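Local structure of Ptr necrosis toxin (Pyrenophora tritici-repentis, 1ZLD) at residues A[30-36]-A[48-53]; A[42-47]-A[58-64]. The protein acts as a secreted, RGD-containing host-selective toxin that causes necrosis in sensitive wheat, the chain here being its C-terminal domain. One frame throughout, in Å; residues are numbered along the deposited sequence.

In the fold
Both contacts lie in one four-stranded antiparallel sheet of the beta-sandwich, ordered 35-39, 44-52, 55-62, 97-102, and their centres are about 18 Å apart. Strand 44-52 serves both: its later part pairs with edge strand 35-39 in contact 1, and its earlier part with strand 55-62 in contact 2. The segments alternate along the chain, 30-36, 42-47, 48-53 and 58-64, because each contact takes the open end of its hairpin. The two contacts meet directly where L48 CD2 packs 3.7 Å from V58 CG2. Local up-and-down connections thus build the first three strands of this sheet, while V58, on its inner side, also reaches L69 of the second sheet.

Contact 1: residues A[30-36]-A[48-53]; sequences GRPGAIG and LNRVNA. With SO4 (sulfate ion), chain B.
This is the open end of an antiparallel beta hairpin, where edge strand 35-39 begins against strand 44-52. G36 and L48 form a hydrogen-bonded pair (CA-CA 5.4 Å), with G36 N to L48 O and L48 N to G36 O both 2.9 Å. I35 and N49 follow as a non-hydrogen-bonded pair, CA-CA 4.3 Å. One carbonyl then serves two donors: A34 O accepts from R50 N at 2.9 Å and from N49 ND2 at 3.0 Å, the N49 side chain (chi1 t) turning its amide to the carbonyl of the residue just before the neighbouring strand.

Before the strand, R31 to A34 make a type II turn, closed by A34 N to R31 O at 3.1 Å. G33 has phi/psi of 106/-26°, where a CB would be jammed against the carbonyl of P32; its N donates to R50 O at 2.8 Å and 173°, so pairing continues into the turn. P32 packs its CG 4.4 Å from A53 CB.

The R50 side chain (chi1 t, chi2 t, chi3 m) runs past G30, its CD 3.2 Å from G30 O. Its NH1 donates to N52 O at 3.3 Å and NH2 to the carbonyls of I28 and I103, so the buried guanidinium holds backbone acceptors of three parts of the chain. V51 and N52 both face T55, a classic beta bulge, and N52 OD1 accepts from D54 N. On the exposed side, R31 grips a sulfate, probably from the crystallisation liquor: R31 N and NE reach its O3 at 2.7 and 2.8 Å, and R31 NH2 its O4 at 2.8 Å.

Contact 2: residues A[42-47]-A[58-64]; sequences NFITIG and VNIRNTG
F43 lays its ring (chi1 m) beside the end of strand 55-62: CD1 is 3.9 Å from G64 CA, and T63 OG1 stands at the ring edge, 3.8 Å from CD1. A CB on G64 would fall 2.8 Å from that CD1, so the glycine permits the overlap. Behind it runs a regular antiparallel hairpin, with strands 44-47 and 58-62 at 164° and axes 4.7 Å apart.

The register pairs I44 with N62 and I46 with I60 as non-hydrogen-bonded pairs (CA-CA 4.5 and 4.9 Å), alternating with hydrogen-bonded T45-R61 and G47-N59 (5.2 and 4.8 Å). T45 N to R61 O measures 2.9 Å and R61 N to T45 O 3.0 Å; G47 N to N59 O and N59 N to G47 O are both 2.8 Å. T63 N to F43 O, 2.9 Å, extends the pairing by one bond.

I44, I46, I60 and N62 occupy one face; I46 (chi1 and chi2 both m) brings CG2 within 3.8 Å of V58 CG1 and CD1 within 4.1 Å of I60 CG2. N62 OD1 accepts from G64 N at 2.9 Å, an Asx turn, while N62 ND2 donates to R65 O. T45 and R61 lie on the other face, where one water donates to F43 O (3.0 Å), bonds T45 OG1 (3.1 Å) and weakly accepts from R61 NH1 (3.2 Å). Another joins N42 O (3.0 Å) to T63 OG1 (3.1 Å).

The chemistry is two-sided: buried I44 and I46, with I60 less covered, make the inward face apolar, N62 pairs both OD1 and ND2, and the T45-R61 face is polar, hydrated near F43.

Contact 1: residues A[30-36]-A[48-53]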
ATOM      1  N   GLY A  30      -1.781   4.688 -11.181  1.00 14.98           N
ATOM      2  CA  GLY A  30      -2.248   5.999 -11.629  1.00 14.08           C
ATOM      3  C   GLY A  30      -1.102   6.863 -12.099  1.00 16.79           C
ATOM      4  O   GLY A  30       0.074   6.570 -11.813  1.00 17.09           O
ATOM      5  N   ARG A  31      -1.432   7.929 -12.829  1.00 15.58           N
ATOM      6  CA  ARG A  31      -0.432   8.914 -13.180  1.00 16.63           C
ATOM      7  C   ARG A  31       0.038   9.640 -11.924  1.00 16.23           C
ATOM      8  O   ARG A  31      -0.658   9.614 -10.907  1.00 14.66           O
ATOM      9  CB  ARG A  31      -1.046   9.940 -14.128  1.00 17.32           C
ATOM     10  CG  ARG A  31      -1.220   9.449 -15.536  1.00 18.06           C
ATOM     11  CD  ARG A  31      -2.052  10.406 -16.380  1.00 24.57           C
ATOM     12  NE  ARG A  31      -3.465  10.377 -15.956  1.00 21.79           N
ATOM     13  CZ  ARG A  31      -4.452  11.007 -16.619  1.00 22.66           C
ATOM     14  NH1 ARG A  31      -4.184  11.725 -17.702  1.00 25.51           N
ATOM     15  NH2 ARG A  31      -5.711  10.906 -16.194  1.00 26.97           N
ATOM     16  N   PRO A  32       1.205  10.287 -11.966  1.00 14.72           N
ATOM     17  CA  PRO A  32       1.564  11.191 -10.874  1.00 14.65           C
ATOM     18  C   PRO A  32       0.387  12.143 -10.596  1.00 12.60           C
ATOM     19  O   PRO A  32      -0.294  12.596 -11.528  1.00 13.98           O
ATOM     20  CB  PRO A  32       2.780  11.943 -11.418  1.00 20.60           C
ATOM     21  CG  PRO A  32       3.459  10.895 -12.320  1.00 23.56           C
ATOM     22  CD  PRO A  32       2.263  10.209 -13.004  1.00 18.72           C
ATOM     23  N   GLY A  33       0.196  12.419  -9.313  1.00 13.59           N
ATOM     24  CA  GLY A  33      -0.918  13.222  -8.873  1.00 13.76           C
ATOM     25  C   GLY A  33      -1.950  12.353  -8.212  1.00 13.52           C
ATOM     26  O   GLY A  33      -2.686  12.826  -7.347  1.00 12.23           O
ATOM     27  N   ALA A  34      -1.998  11.070  -8.578  1.00 10.63           N
ATOM     28  CA  ALA A  34      -3.065  10.197  -8.070  1.00 12.19           C
ATOM     29  C   ALA A  34      -3.037  10.133  -6.539  1.00 12.43           C
ATOM     30  O   ALA A  34      -1.978  10.082  -5.923  1.00 11.02           O
ATOM     31  CB  ALA A  34      -2.924   8.788  -8.681  1.00 13.39           C
ATOM     32  N   ILE A  35      -4.216  10.155  -5.914  1.00 11.79           N
ATOM     33  CA  ILE A  35      -4.281  10.151  -4.439  1.00 10.85           C
ATOM     34  C   ILE A  35      -5.464   9.300  -4.008  1.00 11.44           C
ATOM     35  O   ILE A  35      -6.483   9.216  -4.719  1.00 12.45           O
ATOM     36  CB  ILE A  35      -4.363  11.612  -3.948  0.70 17.83           C
ATOM     37  CG1 ILE A  35      -4.208  11.718  -2.429  0.70 14.67           C
ATOM     38  CG2 ILE A  35      -5.606  12.307  -4.499  0.70 12.37           C
ATOM     39  CD1 ILE A  35      -3.699  13.103  -2.031  0.70 14.69           C
ATOM     40  N   GLY A  36      -5.301   8.650  -2.859  1.00 10.08           N
ATOM     41  CA  GLY A  36      -6.399   7.890  -2.254  1.00 12.32           C
ATOM     42  C   GLY A  36      -6.219   7.890  -0.748  1.00 11.61           C
ATOM     43  O   GLY A  36      -5.135   8.171  -0.231  1.00 11.72           O
ATOM     44  N   LEU A  48      -2.385   7.287   0.179  1.00 11.19           N
ATOM     45  CA  LEU A  48      -1.319   7.014  -0.797  1.00 10.12           C
ATOM     46  C   LEU A  48      -1.377   8.117  -1.837  1.00 11.81           C
ATOM     47  O   LEU A  48      -2.462   8.522  -2.254  1.00 11.60           O
ATOM     48  CB  LEU A  48      -1.529   5.676  -1.518  1.00 10.43           C
ATOM     49  CG  LEU A  48      -1.496   4.435  -0.612  1.00 10.94           C
ATOM     50  CD1 LEU A  48      -1.814   3.200  -1.482  1.00 10.88           C
ATOM     51  CD2 LEU A  48      -0.148   4.300   0.135  1.00 11.57           C
ATOM     52  N   ASN A  49      -0.214   8.578  -2.282  1.00  9.70           N
ATOM     53  CA  ASN A  49      -0.198   9.647  -3.279  1.00 10.92           C
ATOM     54  C   ASN A  49       0.985   9.392  -4.190  1.00 11.08           C
ATOM     55  O   ASN A  49       2.114   9.338  -3.722  1.00 11.61           O
ATOM     56  CB  ASN A  49      -0.029  10.987  -2.520  1.00 12.93           C
ATOM     57  CG  ASN A  49       0.126  12.220  -3.404  1.00 12.42           C
ATOM     58  OD1 ASN A  49       0.657  13.228  -2.907  1.00 13.94           O
ATOM     59  ND2 ASN A  49      -0.348  12.196  -4.655  1.00 12.05           N
ATOM     60  N   ARG A  50       0.734   9.240  -5.486  1.00 11.10           N
ATOM     61  CA  ARG A  50       1.867   9.100  -6.406  1.00 11.31           C
ATOM     62  C   ARG A  50       2.409  10.512  -6.628  1.00 13.45           C
ATOM     63  O   ARG A  50       1.838  11.303  -7.359  1.00 13.94           O
ATOM     64  CB  ARG A  50       1.458   8.420  -7.703  1.00 12.55           C
ATOM     65  CG  ARG A  50       2.662   8.336  -8.648  1.00 15.58           C
ATOM     66  CD  ARG A  50       2.449   7.495  -9.911  1.00 16.84           C
ATOM     67  NE  ARG A  50       2.513   6.063  -9.596  1.00 16.29           N
ATOM     68  CZ  ARG A  50       3.660   5.436  -9.329  1.00 17.65           C
ATOM     69  NH1 ARG A  50       4.816   6.107  -9.320  1.00 17.38           N
ATOM     70  NH2 ARG A  50       3.658   4.136  -9.073  1.00 15.02           N
ATOM     71  N   VAL A  51       3.536  10.826  -5.985  1.00 14.98           N
ATOM     72  CA  VAL A  51       4.038  12.216  -6.006  1.00 14.07           C
ATOM     73  C   VAL A  51       4.848  12.548  -7.246  1.00 18.20           C
ATOM     74  O   VAL A  51       5.001  13.726  -7.602  1.00 19.57           O
ATOM     75  CB  VAL A  51       4.859  12.563  -4.732  1.00 18.44           C
ATOM     76  CG1 VAL A  51       3.995  12.433  -3.502  1.00 16.04           C
ATOM     77  CG2 VAL A  51       6.069  11.659  -4.577  1.00 17.60           C
ATOM     78  N   ASN A  52       5.376  11.497  -7.897  1.00 16.91           N
ATOM     79  CA  ASN A  52       6.072  11.656  -9.179  1.00 20.10           C
ATOM     80  C   ASN A  52       6.131  10.281  -9.858  1.00 16.99           C
ATOM     81  O   ASN A  52       5.547   9.306  -9.347  1.00 19.62           O
ATOM     82  CB  ASN A  52       7.473  12.284  -9.008  1.00 23.83           C
ATOM     83  CG  ASN A  52       8.398  11.433  -8.161  1.00 26.57           C
ATOM     84  OD1 ASN A  52       8.451  10.220  -8.333  1.00 22.16           O
ATOM     85  ND2 ASN A  52       9.143  12.064  -7.246  1.00 25.30           N
ATOM     86  N   ALA A  53       6.804  10.208 -11.007  1.00 22.09           N
ATOM     87  CA  ALA A  53       6.766   8.992 -11.826  1.00 22.98           C
ATOM     88  C   ALA A  53       7.418   7.804 -11.136  1.00 29.64           C
ATOM     89  O   ALA A  53       7.142   6.656 -11.482  1.00 24.46           O
ATOM     90  CB  ALA A  53       7.440   9.241 -13.178  1.00 27.59           C
TER
HETATM   91  S   SO4 B 501      -5.183   8.279 -13.403  1.00 44.55           S
HETATM   92  O1  SO4 B 501      -5.345   8.227 -11.957  1.00 53.35           O
HETATM   93  O2  SO4 B 501      -5.428   6.982 -13.992  1.00 36.09           O
HETATM   94  O3  SO4 B 501      -3.832   8.629 -13.772  1.00 33.87           O
HETATM   95  O4  SO4 B 501      -6.118   9.279 -13.929  1.00 54.41           O

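Contact 2: residues A[42-47]-A[58-64]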
ATOM      1  N   ASN A  42     -10.029   1.147  13.091  1.00 22.67           N
ATOM      2  CA  ASN A  42     -10.486   2.312  13.855  1.00 26.29           C
ATOM      3  C   ASN A  42      -9.368   3.299  14.235  1.00 32.83           C
ATOM      4  O   ASN A  42      -9.642   4.438  14.607  1.00 28.61           O
ATOM      5  CB  ASN A  42     -11.252   1.870  15.118  1.00 29.03           C
ATOM      6  CG  ASN A  42     -12.613   1.269  14.795  1.00 52.41           C
ATOM      7  OD1 ASN A  42     -13.182   1.511  13.725  1.00 45.50           O
ATOM      8  ND2 ASN A  42     -13.146   0.489  15.728  1.00 52.82           N
ATOM      9  N   PHE A  43      -8.116   2.861  14.120  1.00 21.65           N
ATOM     10  CA  PHE A  43      -6.984   3.637  14.614  1.00 21.88           C
ATOM     11  C   PHE A  43      -6.118   4.189  13.482  1.00 19.03           C
ATOM     12  O   PHE A  43      -5.437   5.190  13.671  1.00 19.78           O
ATOM     13  CB  PHE A  43      -6.102   2.769  15.530  1.00 18.72           C
ATOM     14  CG  PHE A  43      -6.841   2.210  16.730  1.00 25.63           C
ATOM     15  CD1 PHE A  43      -7.124   3.011  17.814  1.00 29.05           C
ATOM     16  CD2 PHE A  43      -7.254   0.883  16.753  1.00 31.03           C
ATOM     17  CE1 PHE A  43      -7.825   2.505  18.917  1.00 32.69           C
ATOM     18  CE2 PHE A  43      -7.942   0.355  17.857  1.00 35.64           C
ATOM     19  CZ  PHE A  43      -8.225   1.169  18.934  1.00 39.72           C
ATOM     20  N   ILE A  44      -6.128   3.534  12.316  1.00 15.81           N
ATOM     21  CA  ILE A  44      -5.129   3.799  11.286  1.00 14.57           C
ATOM     22  C   ILE A  44      -5.774   4.196   9.968  1.00 16.83           C
ATOM     23  O   ILE A  44      -6.613   3.478   9.430  1.00 16.47           O
ATOM     24  CB  ILE A  44      -4.214   2.569  11.092  1.00 14.37           C
ATOM     25  CG1 ILE A  44      -3.413   2.348  12.389  1.00 15.24           C
ATOM     26  CG2 ILE A  44      -3.315   2.752   9.848  1.00 14.38           C
ATOM     27  CD1 ILE A  44      -2.564   1.084  12.405  1.00 18.25           C
ATOM     28  N   THR A  45      -5.385   5.374   9.493  1.00 14.11           N
ATOM     29  CA  THR A  45      -5.745   5.861   8.180  1.00 10.46           C
ATOM     30  C   THR A  45      -4.475   5.901   7.332  1.00 14.04           C
ATOM     31  O   THR A  45      -3.442   6.418   7.798  1.00 15.15           O
ATOM     32  CB  THR A  45      -6.279   7.267   8.329  1.00 14.56           C
ATOM     33  OG1 THR A  45      -7.466   7.249   9.142  1.00 21.57           O
ATOM     34  CG2 THR A  45      -6.759   7.793   6.956  1.00 17.72           C
ATOM     35  N   ILE A  46      -4.533   5.354   6.112  1.00 11.07           N
ATOM     36  CA  ILE A  46      -3.392   5.387   5.189  1.00 12.51           C
ATOM     37  C   ILE A  46      -3.782   6.152   3.935  1.00 13.62           C
ATOM     38  O   ILE A  46      -4.730   5.787   3.248  1.00 12.78           O
ATOM     39  CB  ILE A  46      -2.959   3.985   4.772  1.00 12.29           C
ATOM     40  CG1 ILE A  46      -2.570   3.140   6.001  1.00 14.96           C
ATOM     41  CG2 ILE A  46      -1.818   4.060   3.721  1.00 13.30           C
ATOM     42  CD1 ILE A  46      -1.265   3.566   6.659  1.00 16.26           C
ATOM     43  N   GLY A  47      -3.056   7.230   3.660  1.00 11.38           N
ATOM     44  CA  GLY A  47      -3.200   7.917   2.377  1.00 11.94           C
ATOM     45  C   GLY A  47      -2.078   7.440   1.461  1.00 14.64           C
ATOM     46  O   GLY A  47      -0.944   7.199   1.910  1.00 15.26           O
ATOM     47  N   VAL A  58       3.415   7.293   1.245  1.00 12.75           N
ATOM     48  CA  VAL A  58       2.463   6.671   2.145  1.00 11.94           C
ATOM     49  C   VAL A  58       2.340   7.629   3.320  1.00 14.03           C
ATOM     50  O   VAL A  58       3.335   7.893   4.003  1.00 14.66           O
ATOM     51  CB  VAL A  58       3.028   5.335   2.665  1.00 12.31           C
ATOM     52  CG1 VAL A  58       1.963   4.674   3.556  1.00 11.68           C
ATOM     53  CG2 VAL A  58       3.339   4.409   1.510  1.00 13.84           C
ATOM     54  N   ASN A  59       1.121   8.102   3.592  1.00 10.85           N
ATOM     55  CA  ASN A  59       0.879   9.067   4.672  1.00 12.00           C
ATOM     56  C   ASN A  59       0.092   8.324   5.735  1.00 14.65           C
ATOM     57  O   ASN A  59      -0.906   7.691   5.420  1.00 15.47           O
ATOM     58  CB  ASN A  59       0.066  10.246   4.126  1.00 13.89           C
ATOM     59  CG  ASN A  59       0.867  11.085   3.143  1.00 21.67           C
ATOM     60  OD1 ASN A  59       1.898  11.604   3.496  1.00 24.08           O
ATOM     61  ND2 ASN A  59       0.389  11.198   1.901  1.00 27.27           N
ATOM     62  N   ILE A  60       0.572   8.370   6.982  1.00 12.95           N
ATOM     63  CA  ILE A  60      -0.002   7.533   8.052  1.00 14.16           C
ATOM     64  C   ILE A  60      -0.565   8.411   9.149  1.00 13.70           C
ATOM     65  O   ILE A  60       0.083   9.371   9.573  1.00 16.36           O
ATOM     66  CB  ILE A  60       1.120   6.656   8.673  1.00 15.61           C
ATOM     67  CG1 ILE A  60       1.934   5.954   7.564  1.00 16.92           C
ATOM     68  CG2 ILE A  60       0.516   5.650   9.659  1.00 17.53           C
ATOM     69  CD1 ILE A  60       3.372   5.792   7.933  1.00 20.94           C
ATOM     70  N   ARG A  61      -1.779   8.095   9.612  1.00 12.13           N
ATOM     71  CA  ARG A  61      -2.244   8.620  10.893  1.00 14.42           C
ATOM     72  C   ARG A  61      -2.622   7.427  11.728  1.00 17.62           C
ATOM     73  O   ARG A  61      -3.471   6.640  11.321  1.00 18.29           O
ATOM     74  CB  ARG A  61      -3.460   9.544  10.712  1.00 17.24           C
ATOM     75  CG  ARG A  61      -3.938  10.150  12.011  1.00 21.69           C
ATOM     76  CD  ARG A  61      -5.259  10.915  11.821  1.00 29.93           C
ATOM     77  NE  ARG A  61      -5.764  11.496  13.065  1.00 38.37           N
ATOM     78  CZ  ARG A  61      -6.915  11.162  13.641  1.00 51.50           C
ATOM     79  NH1 ARG A  61      -7.692  10.237  13.087  1.00 38.38           N
ATOM     80  NH2 ARG A  61      -7.291  11.746  14.780  1.00 40.58           N
ATOM     81  N   ASN A  62      -1.984   7.287  12.885  1.00 16.27           N
ATOM     82  CA  ASN A  62      -2.239   6.169  13.771  1.00 16.27           C
ATOM     83  C   ASN A  62      -2.505   6.699  15.153  1.00 18.46           C
ATOM     84  O   ASN A  62      -1.615   7.276  15.792  1.00 20.09           O
ATOM     85  CB  ASN A  62      -1.032   5.204  13.782  1.00 14.44           C
ATOM     86  CG  ASN A  62      -1.251   3.994  14.672  1.00 18.99           C
ATOM     87  OD1 ASN A  62      -2.343   3.807  15.236  1.00 20.58           O
ATOM     88  ND2 ASN A  62      -0.211   3.159  14.806  1.00 16.71           N
ATOM     89  N   THR A  63      -3.742   6.531  15.631  1.00 19.77           N
ATOM     90  CA  THR A  63      -4.083   7.068  16.957  1.00 18.90           C
ATOM     91  C   THR A  63      -3.965   6.019  18.048  1.00 22.05           C
ATOM     92  O   THR A  63      -4.303   6.278  19.206  1.00 30.25           O
ATOM     93  CB  THR A  63      -5.525   7.618  16.945  1.00 28.33           C
ATOM     94  OG1 THR A  63      -6.427   6.548  16.629  1.00 27.30           O
ATOM     95  CG2 THR A  63      -5.715   8.596  15.813  1.00 26.69           C
ATOM     96  N   GLY A  64      -3.491   4.830  17.684  1.00 23.43           N
ATOM     97  CA  GLY A  64      -3.393   3.696  18.614  1.00 25.36           C
ATOM     98  C   GLY A  64      -1.989   3.119  18.705  1.00 29.90           C
ATOM     99  O   GLY A  64      -1.018   3.814  18.451  1.00 25.67           O
TER
HETATM  100  O   HOH W   1      -8.178   6.981  14.115  1.00 48.93           O
HETATM  101  O   HOH W   2      -6.421   7.485  12.053  1.00 21.82           O